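6-aminohexanoate-dimer hydrolase (Bacillus anthracis, PDB 4GB7) probably hydrolyses the amide bond of 6-aminohexanoate dimers, as a putative serine hydrolase of the beta-lactamase clan. Local coordinates at residues N85-A90 against L121-Y126; F113-N118 against H415-L420; L141-T146 against Y249-T254; M186-S191 against H356-I361. All coordinates share one frame; numbering follows the deposited sequence.

Contact 1 (N85-A90 against L121-Y126); sequences NLDDFA and LVYERY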
# COMPACT_ATOMS: atom_id res chain seq x y z
N ASN A 85 17.10 9.76 -19.17
CA ASN A 85 17.06 8.35 -19.41
C ASN A 85 17.99 7.65 -18.41
O ASN A 85 19.23 7.74 -18.53
CB ASN A 85 17.51 7.98 -20.83
CG ASN A 85 17.25 6.54 -21.14
OD1 ASN A 85 17.06 5.75 -20.23
ND2 ASN A 85 17.21 6.17 -22.43
N LEU A 86 17.37 6.96 -17.45
CA LEU A 86 18.11 6.22 -16.40
C LEU A 86 18.32 4.75 -16.75
O LEU A 86 18.69 3.98 -15.87
CB LEU A 86 17.37 6.32 -15.07
CG LEU A 86 17.22 7.78 -14.59
CD1 LEU A 86 16.43 7.80 -13.29
CD2 LEU A 86 18.53 8.56 -14.38
N ASP A 87 18.11 4.34 -17.99
CA ASP A 87 18.15 2.92 -18.29
C ASP A 87 19.49 2.31 -17.87
O ASP A 87 19.53 1.16 -17.42
CB ASP A 87 18.00 2.65 -19.77
CG ASP A 87 16.60 2.83 -20.29
OD1 ASP A 87 15.65 2.89 -19.47
OD2 ASP A 87 16.48 2.95 -21.54
N ASP A 88 20.58 3.05 -18.06
CA ASP A 88 21.93 2.50 -17.84
C ASP A 88 22.54 3.05 -16.56
O ASP A 88 23.73 2.90 -16.32
CB ASP A 88 22.84 2.78 -19.05
CG ASP A 88 22.38 2.06 -20.31
OD1 ASP A 88 22.16 0.85 -20.23
OD2 ASP A 88 22.24 2.71 -21.39
N PHE A 89 21.68 3.63 -15.70
CA PHE A 89 22.11 4.01 -14.39
C PHE A 89 22.66 2.77 -13.64
O PHE A 89 22.03 1.69 -13.61
CB PHE A 89 20.98 4.64 -13.61
CG PHE A 89 21.40 5.14 -12.26
CD1 PHE A 89 22.07 6.34 -12.14
CD2 PHE A 89 21.18 4.39 -11.11
CE1 PHE A 89 22.43 6.83 -10.91
CE2 PHE A 89 21.56 4.87 -9.88
CZ PHE A 89 22.20 6.08 -9.79
N ALA A 90 23.87 2.92 -13.09
CA ALA A 90 24.54 1.78 -12.41
C ALA A 90 24.00 1.65 -11.00
O ALA A 90 24.19 2.53 -10.17
CB ALA A 90 26.03 1.89 -12.42
N LEU A 121 8.02 14.73 -13.74
CA LEU A 121 8.36 13.37 -14.13
C LEU A 121 9.74 13.32 -14.80
O LEU A 121 10.03 14.07 -15.74
CB LEU A 121 7.30 12.84 -15.09
CG LEU A 121 7.46 11.46 -15.68
CD1 LEU A 121 7.33 10.41 -14.62
CD2 LEU A 121 6.44 11.27 -16.84
N VAL A 122 10.60 12.42 -14.29
CA VAL A 122 11.94 12.26 -14.84
C VAL A 122 12.12 11.00 -15.60
O VAL A 122 12.91 10.98 -16.58
CB VAL A 122 13.04 12.38 -13.72
CG1 VAL A 122 14.42 12.01 -14.26
CG2 VAL A 122 12.97 13.77 -13.11
N TYR A 123 11.44 9.92 -15.20
CA TYR A 123 11.71 8.62 -15.80
C TYR A 123 10.57 7.71 -15.51
O TYR A 123 10.10 7.66 -14.37
CB TYR A 123 12.94 8.01 -15.18
CG TYR A 123 13.42 6.69 -15.70
CD1 TYR A 123 13.93 6.58 -16.97
CD2 TYR A 123 13.43 5.56 -14.88
CE1 TYR A 123 14.45 5.38 -17.41
CE2 TYR A 123 13.93 4.34 -15.32
CZ TYR A 123 14.43 4.27 -16.58
OH TYR A 123 14.99 3.08 -16.99
N GLU A 124 10.06 7.08 -16.52
CA GLU A 124 9.04 6.04 -16.39
C GLU A 124 9.30 4.93 -17.35
O GLU A 124 9.61 5.18 -18.54
CB GLU A 124 7.61 6.55 -16.53
CG GLU A 124 7.35 7.29 -17.81
CD GLU A 124 5.90 7.70 -18.02
OE1 GLU A 124 5.03 7.34 -17.21
OE2 GLU A 124 5.64 8.41 -19.02
N ARG A 125 9.13 3.70 -16.85
CA ARG A 125 9.27 2.53 -17.65
C ARG A 125 8.21 1.53 -17.28
O ARG A 125 7.89 1.39 -16.09
CB ARG A 125 10.63 1.89 -17.49
CG ARG A 125 11.77 2.75 -18.04
CD ARG A 125 11.80 2.68 -19.56
NE ARG A 125 12.91 3.46 -20.08
CZ ARG A 125 12.90 4.75 -20.44
NH1 ARG A 125 11.84 5.55 -20.28
NH2 ARG A 125 14.03 5.27 -20.96
N TYR A 126 7.66 0.87 -18.30
CA TYR A 126 6.60 -0.16 -18.19
C TYR A 126 7.11 -1.42 -18.84
O TYR A 126 7.78 -1.36 -19.91
CB TYR A 126 5.28 0.32 -18.80
CG TYR A 126 4.80 1.59 -18.14
CD1 TYR A 126 4.04 1.55 -16.99
CD2 TYR A 126 5.27 2.84 -18.56
CE1 TYR A 126 3.70 2.71 -16.34
CE2 TYR A 126 4.92 4.01 -17.93
CZ TYR A 126 4.18 3.94 -16.79
OH TYR A 126 3.86 5.11 -16.14

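Contact 2 (F113-N118 against H415-L420); sequences FVVVHN and HHLEKL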
# COMPACT_ATOMS: atom_id res chain seq x y z
N PHE A 113 7.80 1.58 -13.22
CA PHE A 113 8.77 2.30 -12.42
C PHE A 113 8.66 3.76 -12.82
O PHE A 113 8.83 4.09 -13.97
CB PHE A 113 10.15 1.71 -12.60
CG PHE A 113 11.17 2.26 -11.66
CD1 PHE A 113 11.22 1.81 -10.34
CD2 PHE A 113 12.07 3.24 -12.05
CE1 PHE A 113 12.17 2.31 -9.47
CE2 PHE A 113 13.05 3.69 -11.20
CZ PHE A 113 13.07 3.26 -9.89
N VAL A 114 8.29 4.61 -11.86
CA VAL A 114 8.13 6.04 -12.09
C VAL A 114 8.95 6.83 -11.07
O VAL A 114 8.82 6.61 -9.83
CB VAL A 114 6.65 6.43 -11.97
CG1 VAL A 114 6.46 7.94 -12.06
CG2 VAL A 114 5.78 5.68 -13.02
N VAL A 115 9.72 7.80 -11.57
CA VAL A 115 10.52 8.70 -10.76
C VAL A 115 10.11 10.16 -11.04
O VAL A 115 10.12 10.64 -12.17
CB VAL A 115 12.03 8.56 -11.01
CG1 VAL A 115 12.82 9.50 -10.09
CG2 VAL A 115 12.48 7.11 -10.93
N VAL A 116 9.72 10.84 -9.98
CA VAL A 116 9.31 12.24 -10.00
C VAL A 116 10.32 13.00 -9.12
O VAL A 116 10.72 12.51 -8.04
CB VAL A 116 7.91 12.43 -9.45
CG1 VAL A 116 7.48 13.91 -9.53
CG2 VAL A 116 6.92 11.60 -10.25
N HIS A 117 10.75 14.17 -9.58
CA HIS A 117 11.80 14.97 -8.91
C HIS A 117 11.44 16.43 -9.03
O HIS A 117 11.18 16.94 -10.12
CB HIS A 117 13.15 14.73 -9.54
CG HIS A 117 14.28 15.43 -8.85
ND1 HIS A 117 15.23 16.12 -9.52
CD2 HIS A 117 14.58 15.54 -7.48
CE1 HIS A 117 16.11 16.64 -8.63
NE2 HIS A 117 15.72 16.30 -7.38
N ASN A 118 11.32 17.09 -7.89
CA ASN A 118 10.85 18.47 -7.84
C ASN A 118 9.54 18.66 -8.61
O ASN A 118 9.30 19.69 -9.27
CB ASN A 118 11.93 19.48 -8.34
CG ASN A 118 13.19 19.49 -7.49
OD1 ASN A 118 13.11 19.57 -6.27
ND2 ASN A 118 14.35 19.41 -8.13
N HIS A 415 20.54 11.02 -5.22
CA HIS A 415 21.79 11.79 -5.17
C HIS A 415 22.24 12.14 -6.60
O HIS A 415 22.81 13.19 -6.83
CB HIS A 415 22.87 11.00 -4.46
CG HIS A 415 22.63 10.85 -2.99
ND1 HIS A 415 23.41 10.10 -2.19
CD2 HIS A 415 21.60 11.36 -2.18
CE1 HIS A 415 22.93 10.19 -0.92
NE2 HIS A 415 21.82 10.94 -0.94
N HIS A 416 22.01 11.24 -7.54
CA HIS A 416 22.27 11.52 -8.96
C HIS A 416 21.45 12.68 -9.50
O HIS A 416 21.99 13.58 -10.14
CB HIS A 416 22.05 10.27 -9.77
CG HIS A 416 22.17 10.48 -11.25
ND1 HIS A 416 23.35 10.55 -11.88
CD2 HIS A 416 21.20 10.61 -12.20
CE1 HIS A 416 23.14 10.71 -13.19
NE2 HIS A 416 21.82 10.75 -13.39
N LEU A 417 20.15 12.68 -9.20
CA LEU A 417 19.24 13.73 -9.66
C LEU A 417 19.56 15.07 -8.98
O LEU A 417 19.33 16.13 -9.56
CB LEU A 417 17.79 13.30 -9.38
CG LEU A 417 17.26 12.11 -10.18
CD1 LEU A 417 15.84 11.83 -9.76
CD2 LEU A 417 17.35 12.30 -11.69
N GLU A 418 20.10 15.02 -7.76
CA GLU A 418 20.49 16.20 -7.05
C GLU A 418 21.87 16.71 -7.49
O GLU A 418 22.31 17.71 -7.01
CB GLU A 418 20.44 15.96 -5.52
CG GLU A 418 19.05 15.82 -4.91
CD GLU A 418 18.31 17.15 -4.83
OE1 GLU A 418 18.60 17.90 -3.90
OE2 GLU A 418 17.45 17.43 -5.70
N LYS A 419 22.53 15.99 -8.40
CA LYS A 419 23.86 16.29 -8.93
C LYS A 419 24.93 16.31 -7.86
O LYS A 419 25.83 17.16 -7.88
CB LYS A 419 23.82 17.56 -9.80
CG LYS A 419 22.80 17.43 -10.94
CD LYS A 419 22.94 18.50 -12.01
CE LYS A 419 21.73 18.58 -12.92
NZ LYS A 419 21.29 17.24 -13.42
N LEU A 420 24.82 15.37 -6.92
CA LEU A 420 25.78 15.20 -5.81
C LEU A 420 26.86 14.22 -6.20
O LEU A 420 26.64 13.34 -7.07
CB LEU A 420 25.06 14.76 -4.54
CG LEU A 420 23.95 15.71 -4.11
CD1 LEU A 420 23.20 15.15 -2.89
CD2 LEU A 420 24.55 17.09 -3.79
O HOH W 1 17.07 19.79 -7.21

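Contact 3 (L141-T146 against Y249-T254); sequences LAKVFT and YNNGST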
# COMPACT_ATOMS: atom_id res chain seq x y z
N LEU A 141 0.10 -1.14 -0.31
CA LEU A 141 0.13 0.30 -0.60
C LEU A 141 -1.22 0.94 -0.28
O LEU A 141 -1.26 2.08 0.03
CB LEU A 141 0.51 0.62 -2.02
CG LEU A 141 1.99 0.70 -2.33
CD1 LEU A 141 2.92 -0.21 -1.58
CD2 LEU A 141 2.26 0.73 -3.82
N ALA A 142 -2.33 0.18 -0.40
CA ALA A 142 -3.64 0.66 -0.01
C ALA A 142 -3.72 1.23 1.36
O ALA A 142 -4.57 2.13 1.62
CB ALA A 142 -4.66 -0.48 -0.12
N LYS A 143 -2.89 0.75 2.27
CA LYS A 143 -3.13 1.10 3.69
C LYS A 143 -3.06 2.60 3.98
O LYS A 143 -3.77 3.12 4.87
CB LYS A 143 -2.14 0.35 4.58
CG LYS A 143 -2.35 -1.14 4.58
CD LYS A 143 -1.44 -1.88 5.53
CE LYS A 143 -1.87 -3.34 5.76
NZ LYS A 143 -1.69 -4.27 4.60
N VAL A 144 -2.21 3.29 3.24
CA VAL A 144 -1.98 4.72 3.47
C VAL A 144 -3.23 5.57 3.14
O VAL A 144 -3.39 6.62 3.68
CB VAL A 144 -0.71 5.25 2.78
CG1 VAL A 144 0.51 4.52 3.36
CG2 VAL A 144 -0.78 5.17 1.24
N PHE A 145 -4.09 5.06 2.29
CA PHE A 145 -5.36 5.73 1.95
C PHE A 145 -6.32 5.66 3.09
O PHE A 145 -6.95 6.67 3.40
CB PHE A 145 -5.92 5.15 0.65
CG PHE A 145 -5.06 5.51 -0.54
CD1 PHE A 145 -5.25 6.68 -1.20
CD2 PHE A 145 -4.06 4.67 -0.95
CE1 PHE A 145 -4.43 7.05 -2.24
CE2 PHE A 145 -3.25 5.00 -1.99
CZ PHE A 145 -3.43 6.19 -2.64
N THR A 146 -6.48 4.47 3.69
CA THR A 146 -7.25 4.35 4.92
C THR A 146 -6.68 5.22 6.02
O THR A 146 -7.43 5.95 6.70
CB THR A 146 -7.37 2.88 5.36
OG1 THR A 146 -8.22 2.20 4.42
CG2 THR A 146 -7.95 2.72 6.77
N TYR A 249 2.48 -6.28 12.51
CA TYR A 249 1.83 -5.91 11.25
C TYR A 249 0.63 -6.81 10.99
O TYR A 249 0.76 -8.04 10.97
CB TYR A 249 2.84 -6.04 10.14
CG TYR A 249 2.44 -5.44 8.82
CD1 TYR A 249 2.58 -4.08 8.56
CD2 TYR A 249 2.00 -6.24 7.80
CE1 TYR A 249 2.27 -3.54 7.33
CE2 TYR A 249 1.66 -5.71 6.57
CZ TYR A 249 1.81 -4.37 6.33
OH TYR A 249 1.50 -3.91 5.09
N ASN A 250 -0.55 -6.21 10.78
CA ASN A 250 -1.74 -6.99 10.53
C ASN A 250 -2.73 -6.25 9.62
O ASN A 250 -3.21 -5.18 9.96
CB ASN A 250 -2.41 -7.32 11.87
CG ASN A 250 -3.35 -8.52 11.79
OD1 ASN A 250 -4.29 -8.55 10.99
ND2 ASN A 250 -3.08 -9.54 12.65
N ASN A 251 -3.09 -6.88 8.51
CA ASN A 251 -4.14 -6.38 7.61
C ASN A 251 -5.42 -6.01 8.35
O ASN A 251 -6.10 -5.07 8.00
CB ASN A 251 -4.52 -7.44 6.59
CG ASN A 251 -3.42 -7.73 5.59
OD1 ASN A 251 -2.62 -6.88 5.24
ND2 ASN A 251 -3.39 -8.97 5.14
N GLY A 252 -5.78 -6.82 9.33
CA GLY A 252 -6.98 -6.62 10.10
C GLY A 252 -7.09 -5.28 10.75
O GLY A 252 -8.23 -4.76 10.94
N SER A 253 -5.95 -4.70 11.14
CA SER A 253 -5.99 -3.38 11.76
C SER A 253 -6.50 -2.33 10.77
O SER A 253 -7.38 -1.53 11.08
CB SER A 253 -4.61 -2.97 12.31
OG SER A 253 -4.19 -3.85 13.36
N THR A 254 -5.97 -2.35 9.55
CA THR A 254 -6.46 -1.44 8.51
C THR A 254 -7.93 -1.72 8.16
O THR A 254 -8.71 -0.79 7.94
CB THR A 254 -5.59 -1.60 7.26
OG1 THR A 254 -4.23 -1.65 7.65
CG2 THR A 254 -5.81 -0.40 6.28

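Contact 4 (M186-S191 against H356-I361); sequences MDMQVS and HNQWWI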
# COMPACT_ATOMS: atom_id res chain seq x y z
N MSE A 186 -3.80 2.35 13.81
CA MSE A 186 -2.96 3.19 12.91
C MSE A 186 -1.46 2.84 12.96
O MSE A 186 -0.76 2.82 11.93
CB MSE A 186 -3.16 4.68 13.22
CG MSE A 186 -4.50 5.27 12.80
SE MSE A 186 -4.53 5.50 10.88
CE MSE A 186 -3.85 7.28 10.90
N ASP A 187 -0.98 2.51 14.17
CA ASP A 187 0.43 2.20 14.38
C ASP A 187 0.77 0.71 14.33
O ASP A 187 1.91 0.33 14.66
CB ASP A 187 0.92 2.82 15.70
CG ASP A 187 1.00 4.35 15.64
OD1 ASP A 187 1.19 4.88 14.53
OD2 ASP A 187 0.80 5.01 16.68
N MSE A 188 -0.20 -0.14 13.97
CA MSE A 188 0.04 -1.57 13.87
C MSE A 188 0.56 -2.13 15.21
O MSE A 188 1.50 -2.87 15.28
CB MSE A 188 1.00 -1.86 12.70
CG MSE A 188 0.31 -1.73 11.39
SE MSE A 188 -1.15 -2.84 11.02
CE MSE A 188 -1.14 -2.63 9.10
N GLN A 189 -0.10 -1.76 16.29
CA GLN A 189 0.26 -2.25 17.60
C GLN A 189 -0.82 -3.19 18.22
O GLN A 189 -0.93 -3.34 19.45
CB GLN A 189 0.58 -1.09 18.51
CG GLN A 189 1.85 -0.35 18.16
CD GLN A 189 2.00 0.93 18.93
OE1 GLN A 189 1.06 1.38 19.59
NE2 GLN A 189 3.18 1.50 18.89
N VAL A 190 -1.57 -3.85 17.34
CA VAL A 190 -2.60 -4.81 17.72
C VAL A 190 -2.14 -6.21 17.31
O VAL A 190 -1.92 -6.50 16.10
CB VAL A 190 -3.95 -4.44 17.08
CG1 VAL A 190 -5.03 -5.35 17.59
CG2 VAL A 190 -4.29 -2.93 17.33
N SER A 191 -1.97 -7.06 18.33
CA SER A 191 -1.34 -8.38 18.15
C SER A 191 -2.45 -9.42 18.10
O SER A 191 -3.12 -9.70 19.13
CB SER A 191 -0.35 -8.65 19.28
OG SER A 191 0.80 -7.83 19.22
N HIS A 356 4.46 4.42 11.63
CA HIS A 356 3.50 5.37 12.18
C HIS A 356 2.40 5.63 11.16
O HIS A 356 2.69 5.97 10.01
CB HIS A 356 4.22 6.67 12.55
CG HIS A 356 3.40 7.61 13.43
ND1 HIS A 356 2.41 7.18 14.25
CD2 HIS A 356 3.52 8.97 13.64
CE1 HIS A 356 1.88 8.23 14.90
NE2 HIS A 356 2.57 9.32 14.56
N ASN A 357 1.14 5.46 11.57
CA ASN A 357 -0.01 5.84 10.76
C ASN A 357 -0.02 5.26 9.34
O ASN A 357 -0.35 5.93 8.36
CB ASN A 357 -0.10 7.39 10.75
CG ASN A 357 -0.35 7.96 12.14
OD1 ASN A 357 -0.97 7.29 12.98
ND2 ASN A 357 0.16 9.18 12.40
N GLN A 358 0.32 3.99 9.27
CA GLN A 358 0.30 3.16 8.07
C GLN A 358 1.52 3.33 7.18
O GLN A 358 1.57 2.73 6.10
CB GLN A 358 -1.02 3.24 7.28
CG GLN A 358 -2.30 3.04 8.15
CD GLN A 358 -2.47 1.60 8.61
OE1 GLN A 358 -2.98 0.75 7.87
NE2 GLN A 358 -2.11 1.32 9.88
N TRP A 359 2.50 4.12 7.63
CA TRP A 359 3.77 4.34 6.89
C TRP A 359 5.02 3.78 7.60
O TRP A 359 5.16 3.84 8.83
CB TRP A 359 4.02 5.84 6.69
CG TRP A 359 3.04 6.48 5.77
CD1 TRP A 359 1.82 7.07 6.11
CD2 TRP A 359 3.20 6.70 4.37
NE1 TRP A 359 1.22 7.58 5.01
CE2 TRP A 359 2.02 7.38 3.92
CE3 TRP A 359 4.19 6.36 3.42
CZ2 TRP A 359 1.80 7.71 2.60
CZ3 TRP A 359 3.97 6.72 2.10
CH2 TRP A 359 2.79 7.39 1.70
N TRP A 360 5.93 3.21 6.82
CA TRP A 360 7.25 2.79 7.28
C TRP A 360 8.21 3.96 7.24
O TRP A 360 8.19 4.79 6.29
CB TRP A 360 7.84 1.68 6.41
CG TRP A 360 6.97 0.44 6.30
CD1 TRP A 360 5.92 0.23 5.44
CD2 TRP A 360 7.05 -0.79 7.11
NE1 TRP A 360 5.36 -1.00 5.64
CE2 TRP A 360 6.01 -1.67 6.64
CE3 TRP A 360 7.88 -1.22 8.17
CZ2 TRP A 360 5.79 -2.91 7.18
CZ3 TRP A 360 7.69 -2.50 8.67
CH2 TRP A 360 6.66 -3.32 8.21
N ILE A 361 9.07 4.02 8.25
CA ILE A 361 10.06 5.08 8.39
C ILE A 361 11.40 4.41 8.59
O ILE A 361 11.72 3.99 9.72
CB ILE A 361 9.73 5.99 9.59
CG1 ILE A 361 8.33 6.56 9.46
CG2 ILE A 361 10.77 7.09 9.73
CD1 ILE A 361 7.74 7.04 10.75

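Contact 1 (N85-A90 against L121-Y126)
Tyr123 and Arg125 lie on strand 120-126, outermost in the five-stranded antiparallel sheet, and receive the type I beta turn that runs from Leu86 to Phe89. The two residues reach to the same side of the strand, and Asp87 comes in from the turn to meet both. Its OD1 does most of the work. Tyr123 OH donates to the anti lone pair of Asp87 OD1 at 2.6 Å, in the plane of the tyrosine ring. On the syn lone pair, Arg125 NE donates to Asp87 OD1 at 2.9 Å, with the acceptor tilted out of the guanidinium plane. This second bond makes a salt bridge, and the carboxylate stands steeply to the guanidinium, their planes 70° apart. Arg125 NH2 adds a long, weak bond to Asp87 OD2 at 3.4 Å. A bend at chi2 (-76°) turns CD of the arginine aside; farther out, Arg125 NH1 donates to Glu124 O at 2.9 Å, and Tyr123 CE1 lies 3.4 Å above the centre of the Arg125 guanidinium. Next to the polar group, Leu86 CB sits squarely over the Tyr123 ring, 3.7 Å from its centroid and only 4° off the normal, a CH-pi contact. Leu101 and Lys102 of helix 101-107 also touch the tyrosine, while Leu86 reaches His416 of helix 402-417. Val122 and Tyr123 both face Val115 on the neighbouring strand, so the strand that this turn packs against contains a classic beta bulge.

Contact 2 (F113-N118 against H415-L420)
His117 and Leu417 run antiparallel alongside one another, the leucine lying over one face of the imidazole. Leu417 CB is 3.9 Å from the ring centroid and 15° off the normal, a CH-pi contact shifted toward the rim near ND1 and CE1. Asn118 ND2 covers the opposite face, 3.3 Å above the plane of the His117 ring, also off-centre. CG of His117, anti to its backbone N, carries the ring out toward the helix. At the edge of the ring, His117 NE2 donates to Glu418 OE2 at 2.7 Å, with the oxygen only 2° out of the ring plane. The carboxylate is turned almost upright to the imidazole, their planes 86° apart, and is met on its anti side.

The strand belongs to the central sheet of the beta-lactamase fold, sandwiched between helices: Val115 and His117 face the C-terminal helix 402-417, whereas Val114 and Val116 pack against helix 307-318. The C-terminal helix finishes here in a Schellman motif, with positive phi at Lys419 and bonds from Lys419 N to His416 O and from Leu420 N to His415 O. Two residues before His117 on the strand, Val115 CG1 touches Leu417 CD1 at 3.8 Å, and Met387 of strand 387-393 packs on both residues. Toward the outside, one water accepts from Asn118 ND2 and donates to Glu418 OE2 at 2.8 Å. Asn118 OD1 takes a hydrogen bond from Lys386 NZ.

Contact 3 (L141-T146 against Y249-T254)
Lys143 and Thr254 bring their CA atoms to 6.4 Å where the early part of helix 143-155 faces the early part of helix 251-265, the latter N-capped by Asn250, whose OD1 accepts from Gly252 N. Lys143 extends across the gap and crosses Thr254 at about a right angle, its CE 3.5 Å from Thr254 OG1. That hydroxyl is bonded to Gln358 OE1. A turn at the last torsion (chi4 70°) swings NZ off the extended chain, to where it donates to Asn251 OD1 at 2.8 Å. The amine lies in the carbonyl plane of that amide, at a C=O...N angle of 157°. Asn251 is itself held, its ND2 bonded to Asp208 OD1. From another direction Tyr249 approaches tip to tip, and Lys143 NZ makes a weak bond to Tyr249 OH at 3.2 Å. Farther along helix 143-155, Thr146 CB rests on Thr254 CG2 at 3.7 Å.

Outside the two segments, Lys143 NZ is also hydrogen-bonded to Ser140 OG and to Ser300 O, and Tyr249 OH bonds to Ser140 OG as well. Ser140, Lys143 and Tyr249 fit the SxxK and YxN pattern of penicillin-recognising serine hydrolases. In that family the serine is the nucleophile, and the lysine and tyrosine are thought to assist proton transfer; the same roles are probable here. A nitrate ion, probably from the crystallisation liquor, lies about 3 Å from the Tyr249 side chain. The geometry is consistent with an active site in which Asn251 OD1 and the Ser300 carbonyl oxygen fix the amine, and amine and phenol together address the Ser140 hydroxyl.

Contact 4 (M186-S191 against H356-I361)
Asp187 OD1 is gripped by two N-H groups from the hairpin turn opposite. His356 ND1 donates to Asp187 OD1 at 2.6 Å, an N-H...O angle of 163°, with the oxygen close to the imidazole plane. The histidine and the aspartate run alongside one another in the same direction, and their planes are 39° apart. The backbone joins in: Asn357 N donates to Asp187 OD1 at 3.0 Å, approaching nearly in line with the C-O bond. Asn357 ND2 lies 3.1 Å above the centre of the His356 ring.

A second oxygen, Met186 O, is met by Gln358. Its NE2 donates to Met186 O at 2.9 Å from well above the carbonyl plane, and Gln358 N adds a weak bond. The other end of that amide is taken, since Gln358 OE1 is bonded to Thr254 OG1. Residues 186 and 188 are selenomethionines. The chi3 bend (-91°) turns CE of Met186 back, 3.8 Å from Asn357 CB, and Met188 CE lies 4.0 Å from Gln358 OE1. Gln183 NE2 hydrogen-bonds both Asp187 OD2 and Asn357 OD1, linking the aspartate to the turn a second time.

The turn, type I' from His356 to Trp359, joins strands 354-356 and 359-361 into a beta hairpin with a two-residue loop. It docks on the Schellman-capped end of helix 182-186, while Gln358 and Met188 reach Lys143 of helix 143-155 and Met186 packs on Leu257 of helix 251-265.

The four contacts form two pairs. Contacts 1 and 2 have centres about 10 Å apart and share the sheet, strands 110-117 and 120-126 being neighbours in it: Val122 N and Val115 O, 2.8 Å apart, probably hydrogen-bond. Contacts 3 and 4, with centres about 9 Å apart, make up the second pair, around the probable active site. Thr254 OG1 and Gln358 OE1, 2.7 Å apart, link them, and Val144 CG1 packs on Trp359 CE2. Through Gln358 and Met188, contact 4 lies directly against Lys143 of the probable Ser140-Lys143-Tyr249 site. Between the pairs nothing touches; contacts 2 and 3 come within about 11 Å at their nearest atoms, and contact 3 is nested in the chain loop that contact 2 closes.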